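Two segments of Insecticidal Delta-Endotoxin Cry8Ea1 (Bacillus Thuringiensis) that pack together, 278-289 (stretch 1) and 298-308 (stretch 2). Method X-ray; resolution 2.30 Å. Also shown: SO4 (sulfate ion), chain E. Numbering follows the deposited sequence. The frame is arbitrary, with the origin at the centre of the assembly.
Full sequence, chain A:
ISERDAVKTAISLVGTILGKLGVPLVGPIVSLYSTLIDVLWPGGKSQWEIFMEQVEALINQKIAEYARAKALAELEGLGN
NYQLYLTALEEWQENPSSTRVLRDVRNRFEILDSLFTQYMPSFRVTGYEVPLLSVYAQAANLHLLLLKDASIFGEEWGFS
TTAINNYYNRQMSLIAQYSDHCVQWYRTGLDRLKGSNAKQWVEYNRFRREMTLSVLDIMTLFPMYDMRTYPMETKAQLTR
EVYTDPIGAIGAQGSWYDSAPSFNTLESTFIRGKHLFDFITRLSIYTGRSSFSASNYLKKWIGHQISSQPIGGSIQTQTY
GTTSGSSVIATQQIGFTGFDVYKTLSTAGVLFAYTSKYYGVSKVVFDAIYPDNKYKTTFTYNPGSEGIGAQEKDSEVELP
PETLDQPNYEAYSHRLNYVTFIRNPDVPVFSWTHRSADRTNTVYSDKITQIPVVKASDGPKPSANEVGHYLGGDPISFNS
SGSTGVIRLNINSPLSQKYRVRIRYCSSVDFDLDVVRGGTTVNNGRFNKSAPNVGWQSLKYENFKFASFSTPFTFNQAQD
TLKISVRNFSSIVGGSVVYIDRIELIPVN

Stretch 1 278-289: DFITRLSIYTGR
Stretch 2 (298-308) LKKWIGHQISS

Stretches 278-289 and 298-308 of Cry8Ea1 form two neighbouring antiparallel strands of one sheet, joined by a backbone hydrogen-bond ladder that two beta bulges interrupt and by apolar packing on one face. Both backbones are extended, their N-to-C directions lie 142° apart, and the contact buries 1007 Å² in total.

The register pairs I280 with S308, then R282 with S307, L283 with I306, S284 with Q305, I285 with H304 and Y286 with G303; beyond the second bulge T287 faces W301, G288 faces K300 and R289 faces K299. Among the non-hydrogen-bonded pairs, I280 CA to S308 CA is 4.2 Å and T287 CA to W301 CA 4.9 Å; among the hydrogen-bonded ones, S284 CA to Q305 CA is 5.0 Å and G288 CA to K300 CA 5.5 Å.

At the centre of the ladder the bonds are short: S284 N to Q305 O is 2.8 Å and Q305 N to S284 O 2.9 Å. At the first bulge, T281 (phi/psi -117/-28) turns its amide onto S307 O, with T281 N to S307 O at 2.8 Å; R282 N reaches the same S307 O only weakly at 3.3 Å, while S307 N donates to R282 O at 2.9 Å. At the second, I302 (-105/-5) is the extra residue. Y286 therefore bonds to two residues, Y286 N to G303 O at 2.8 Å and I302 N to Y286 O at 2.9 Å. The ladder resumes with G288 N to K300 O at 3.0 Å and K300 N to G288 O at 2.9 Å. G288 suits its position because an ideal CB would lie a tight 3.1 Å from I302 CG2.

I280, L283, I285, W301 and I306 are buried together on one face. I280 and I306, both t at chi1 and chi2, meet at 3.5 Å between their CD1 atoms. I285 (m, t) lies over a face of the W301 indole, its CG2 3.8 Å from the five-membered ring centroid and its CD1 3.5 Å from W301 CZ3. L283, with both chi angles between wells, brings CD1 to 3.8 Å from W301 CH2. Within the second strand, W301 NE1 donates to H304 ND1 at 3.0 Å, which satisfies the indole N-H and braces the ring (chi1 t, chi2 -37°) against which I285 and L283 pack; H304 has chi1 p. At the far end of this face, beside R289, K299 extends its long chain so that K299 NZ weakly donates to sulfate O3 at 3.2 Å.

On the other face, the Y286 ring (chi1 m, chi2 83°) lies alongside Q305, with Y286 CE1 4.1 Å from Q305 CB. A water joins their polar ends, 3.0 Å from Y286 OH and donating to Q305 OE1 at 2.6 Å.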

# COMPACT_ATOMS: atom_id res chain seq x y z
N ASP A 278 -0.43 -9.44 9.97
CA ASP A 278 -0.88 -9.59 11.38
C ASP A 278 -1.50 -8.33 12.01
O ASP A 278 -1.48 -7.25 11.43
CB ASP A 278 0.22 -10.18 12.28
CG ASP A 278 1.47 -9.31 12.37
OD1 ASP A 278 1.46 -8.17 11.87
OD2 ASP A 278 2.47 -9.76 12.98
N PHE A 279 -2.09 -8.50 13.18
CA PHE A 279 -2.75 -7.41 13.91
C PHE A 279 -2.24 -7.38 15.32
O PHE A 279 -2.12 -8.44 15.94
CB PHE A 279 -4.28 -7.60 13.94
CG PHE A 279 -4.92 -7.44 12.60
CD1 PHE A 279 -5.17 -8.57 11.78
CD2 PHE A 279 -5.23 -6.17 12.12
CE1 PHE A 279 -5.75 -8.40 10.51
CE2 PHE A 279 -5.81 -6.00 10.87
CZ PHE A 279 -6.06 -7.10 10.06
N ILE A 280 -1.92 -6.18 15.81
CA ILE A 280 -1.55 -5.99 17.21
C ILE A 280 -2.68 -6.39 18.14
O ILE A 280 -3.84 -6.04 17.89
CB ILE A 280 -1.04 -4.51 17.49
CG1 ILE A 280 -0.49 -4.37 18.90
CG2 ILE A 280 -2.17 -3.46 17.28
CD1 ILE A 280 0.46 -3.16 19.08
N THR A 281 -2.35 -7.13 19.20
CA THR A 281 -3.32 -7.54 20.24
C THR A 281 -3.04 -6.99 21.65
O THR A 281 -3.95 -6.78 22.46
CB THR A 281 -3.46 -9.08 20.32
OG1 THR A 281 -2.21 -9.64 20.72
CG2 THR A 281 -3.90 -9.67 18.98
N ARG A 282 -1.79 -6.71 21.95
CA ARG A 282 -1.45 -6.20 23.26
C ARG A 282 -0.12 -5.48 23.22
O ARG A 282 0.77 -5.88 22.45
CB ARG A 282 -1.43 -7.35 24.27
CG ARG A 282 -1.58 -6.91 25.72
CD ARG A 282 -1.89 -8.07 26.68
NE ARG A 282 -2.14 -7.53 28.03
CZ ARG A 282 -3.32 -7.03 28.44
NH1 ARG A 282 -4.38 -7.05 27.62
NH2 ARG A 282 -3.43 -6.53 29.68
N LEU A 283 0.02 -4.40 23.99
CA LEU A 283 1.35 -3.74 24.14
C LEU A 283 1.60 -3.43 25.61
O LEU A 283 0.73 -2.85 26.25
CB LEU A 283 1.33 -2.40 23.41
CG LEU A 283 2.50 -1.80 22.63
CD1 LEU A 283 2.48 -0.32 22.89
CD2 LEU A 283 3.81 -2.38 22.96
N SER A 284 2.76 -3.79 26.14
CA SER A 284 3.16 -3.33 27.48
C SER A 284 4.33 -2.40 27.33
O SER A 284 5.28 -2.77 26.67
CB SER A 284 3.62 -4.47 28.41
OG SER A 284 2.57 -5.36 28.65
N ILE A 285 4.27 -1.21 27.94
CA ILE A 285 5.37 -0.23 27.81
C ILE A 285 6.06 -0.12 29.17
O ILE A 285 5.41 0.04 30.20
CB ILE A 285 4.84 1.15 27.35
CG1 ILE A 285 4.04 1.03 26.05
CG2 ILE A 285 5.95 2.23 27.28
CD1 ILE A 285 3.22 2.30 25.67
N TYR A 286 7.38 -0.22 29.19
CA TYR A 286 8.16 -0.14 30.40
C TYR A 286 8.84 1.25 30.44
O TYR A 286 9.42 1.70 29.45
CB TYR A 286 9.19 -1.30 30.45
CG TYR A 286 8.50 -2.66 30.48
CD1 TYR A 286 8.05 -3.28 29.31
CD2 TYR A 286 8.26 -3.29 31.68
CE1 TYR A 286 7.34 -4.52 29.35
CE2 TYR A 286 7.58 -4.52 31.74
CZ TYR A 286 7.12 -5.13 30.58
OH TYR A 286 6.47 -6.33 30.70
N THR A 287 8.72 1.90 31.59
CA THR A 287 9.16 3.27 31.78
C THR A 287 10.37 3.38 32.72
O THR A 287 10.46 2.70 33.73
CB THR A 287 7.99 4.11 32.31
OG1 THR A 287 6.90 4.00 31.38
CG2 THR A 287 8.38 5.57 32.49
N GLY A 288 11.32 4.24 32.34
CA GLY A 288 12.43 4.63 33.18
C GLY A 288 12.37 6.12 33.46
O GLY A 288 11.68 6.87 32.80
N ARG A 289 13.09 6.52 34.50
CA ARG A 289 13.19 7.89 34.92
C ARG A 289 14.65 8.33 34.74
O ARG A 289 15.56 7.71 35.30
CB ARG A 289 12.74 8.04 36.38
CG ARG A 289 12.65 9.49 36.83
CD ARG A 289 12.00 9.61 38.24
NE ARG A 289 11.65 10.97 38.63
CZ ARG A 289 12.53 11.89 39.04
NH1 ARG A 289 13.82 11.61 39.12
NH2 ARG A 289 12.12 13.09 39.39
N LEU A 298 12.74 13.30 32.94
CA LEU A 298 12.11 12.61 31.83
C LEU A 298 11.74 11.17 32.23
O LEU A 298 12.62 10.34 32.53
CB LEU A 298 13.04 12.64 30.59
CG LEU A 298 12.65 11.97 29.26
CD1 LEU A 298 11.37 12.58 28.64
CD2 LEU A 298 13.87 11.97 28.26
N LYS A 299 10.44 10.89 32.23
CA LYS A 299 10.00 9.50 32.33
C LYS A 299 9.63 9.03 30.93
O LYS A 299 8.73 9.58 30.28
CB LYS A 299 8.81 9.36 33.24
CG LYS A 299 9.09 9.48 34.68
CD LYS A 299 7.74 9.62 35.37
CE LYS A 299 7.81 9.22 36.79
NZ LYS A 299 6.65 9.86 37.48
N LYS A 300 10.34 8.00 30.47
CA LYS A 300 10.32 7.67 29.06
C LYS A 300 10.19 6.17 28.81
O LYS A 300 10.46 5.37 29.67
CB LYS A 300 11.57 8.25 28.36
CG LYS A 300 12.88 7.78 28.92
CD LYS A 300 14.05 8.21 28.00
CE LYS A 300 15.43 8.24 28.69
NZ LYS A 300 15.86 6.87 28.99
N TRP A 301 9.77 5.84 27.60
CA TRP A 301 9.62 4.48 27.10
C TRP A 301 11.03 3.91 26.88
O TRP A 301 11.77 4.36 25.96
CB TRP A 301 8.87 4.62 25.76
CG TRP A 301 8.51 3.36 24.96
CD1 TRP A 301 9.25 2.19 24.81
CD2 TRP A 301 7.33 3.19 24.15
NE1 TRP A 301 8.57 1.31 23.97
CE2 TRP A 301 7.41 1.91 23.54
CE3 TRP A 301 6.22 4.00 23.87
CZ2 TRP A 301 6.40 1.41 22.70
CZ3 TRP A 301 5.22 3.51 23.04
CH2 TRP A 301 5.32 2.22 22.46
N ILE A 302 11.41 2.98 27.77
CA ILE A 302 12.72 2.30 27.70
C ILE A 302 12.66 0.84 27.19
O ILE A 302 13.71 0.21 27.01
CB ILE A 302 13.51 2.31 29.05
CG1 ILE A 302 12.74 1.54 30.14
CG2 ILE A 302 13.85 3.71 29.47
CD1 ILE A 302 13.55 1.31 31.46
N GLY A 303 11.47 0.31 26.96
CA GLY A 303 11.30 -1.05 26.44
C GLY A 303 9.82 -1.35 26.34
O GLY A 303 9.00 -0.62 26.90
N HIS A 304 9.46 -2.40 25.60
CA HIS A 304 8.07 -2.83 25.48
C HIS A 304 7.98 -4.29 25.13
O HIS A 304 8.93 -4.92 24.67
CB HIS A 304 7.28 -1.98 24.46
CG HIS A 304 7.73 -2.12 23.04
ND1 HIS A 304 8.74 -1.35 22.50
CD2 HIS A 304 7.28 -2.90 22.03
CE1 HIS A 304 8.92 -1.68 21.23
NE2 HIS A 304 8.03 -2.60 20.91
N GLN A 305 6.79 -4.82 25.35
CA GLN A 305 6.45 -6.18 25.02
C GLN A 305 5.24 -6.07 24.11
O GLN A 305 4.29 -5.37 24.41
CB GLN A 305 6.13 -6.94 26.33
CG GLN A 305 6.33 -8.41 26.23
CD GLN A 305 5.55 -9.21 27.25
OE1 GLN A 305 6.14 -9.92 28.04
NE2 GLN A 305 4.24 -9.11 27.22
N ILE A 306 5.29 -6.70 22.97
CA ILE A 306 4.23 -6.52 21.99
C ILE A 306 3.72 -7.87 21.53
O ILE A 306 4.50 -8.78 21.26
CB ILE A 306 4.69 -5.62 20.78
CG1 ILE A 306 3.54 -5.43 19.76
CG2 ILE A 306 5.98 -6.18 20.10
CD1 ILE A 306 3.79 -4.30 18.78
N SER A 307 2.39 -8.00 21.43
CA SER A 307 1.77 -9.21 20.93
C SER A 307 1.01 -8.87 19.68
O SER A 307 0.32 -7.83 19.61
CB SER A 307 0.82 -9.84 21.96
OG SER A 307 1.51 -10.25 23.14
N SER A 308 1.13 -9.76 18.69
CA SER A 308 0.33 -9.72 17.45
C SER A 308 -0.13 -11.10 17.03
O SER A 308 0.35 -12.16 17.52
CB SER A 308 1.14 -9.10 16.30
OG SER A 308 2.40 -9.74 16.18
S SO4 E . 7.96 10.37 40.76
O1 SO4 E . 8.47 10.81 42.06
O2 SO4 E . 6.85 9.44 40.96
O3 SO4 E . 7.53 11.59 40.05
O4 SO4 E . 8.99 9.69 39.96
O HOH W 1 7.91 -8.38 29.11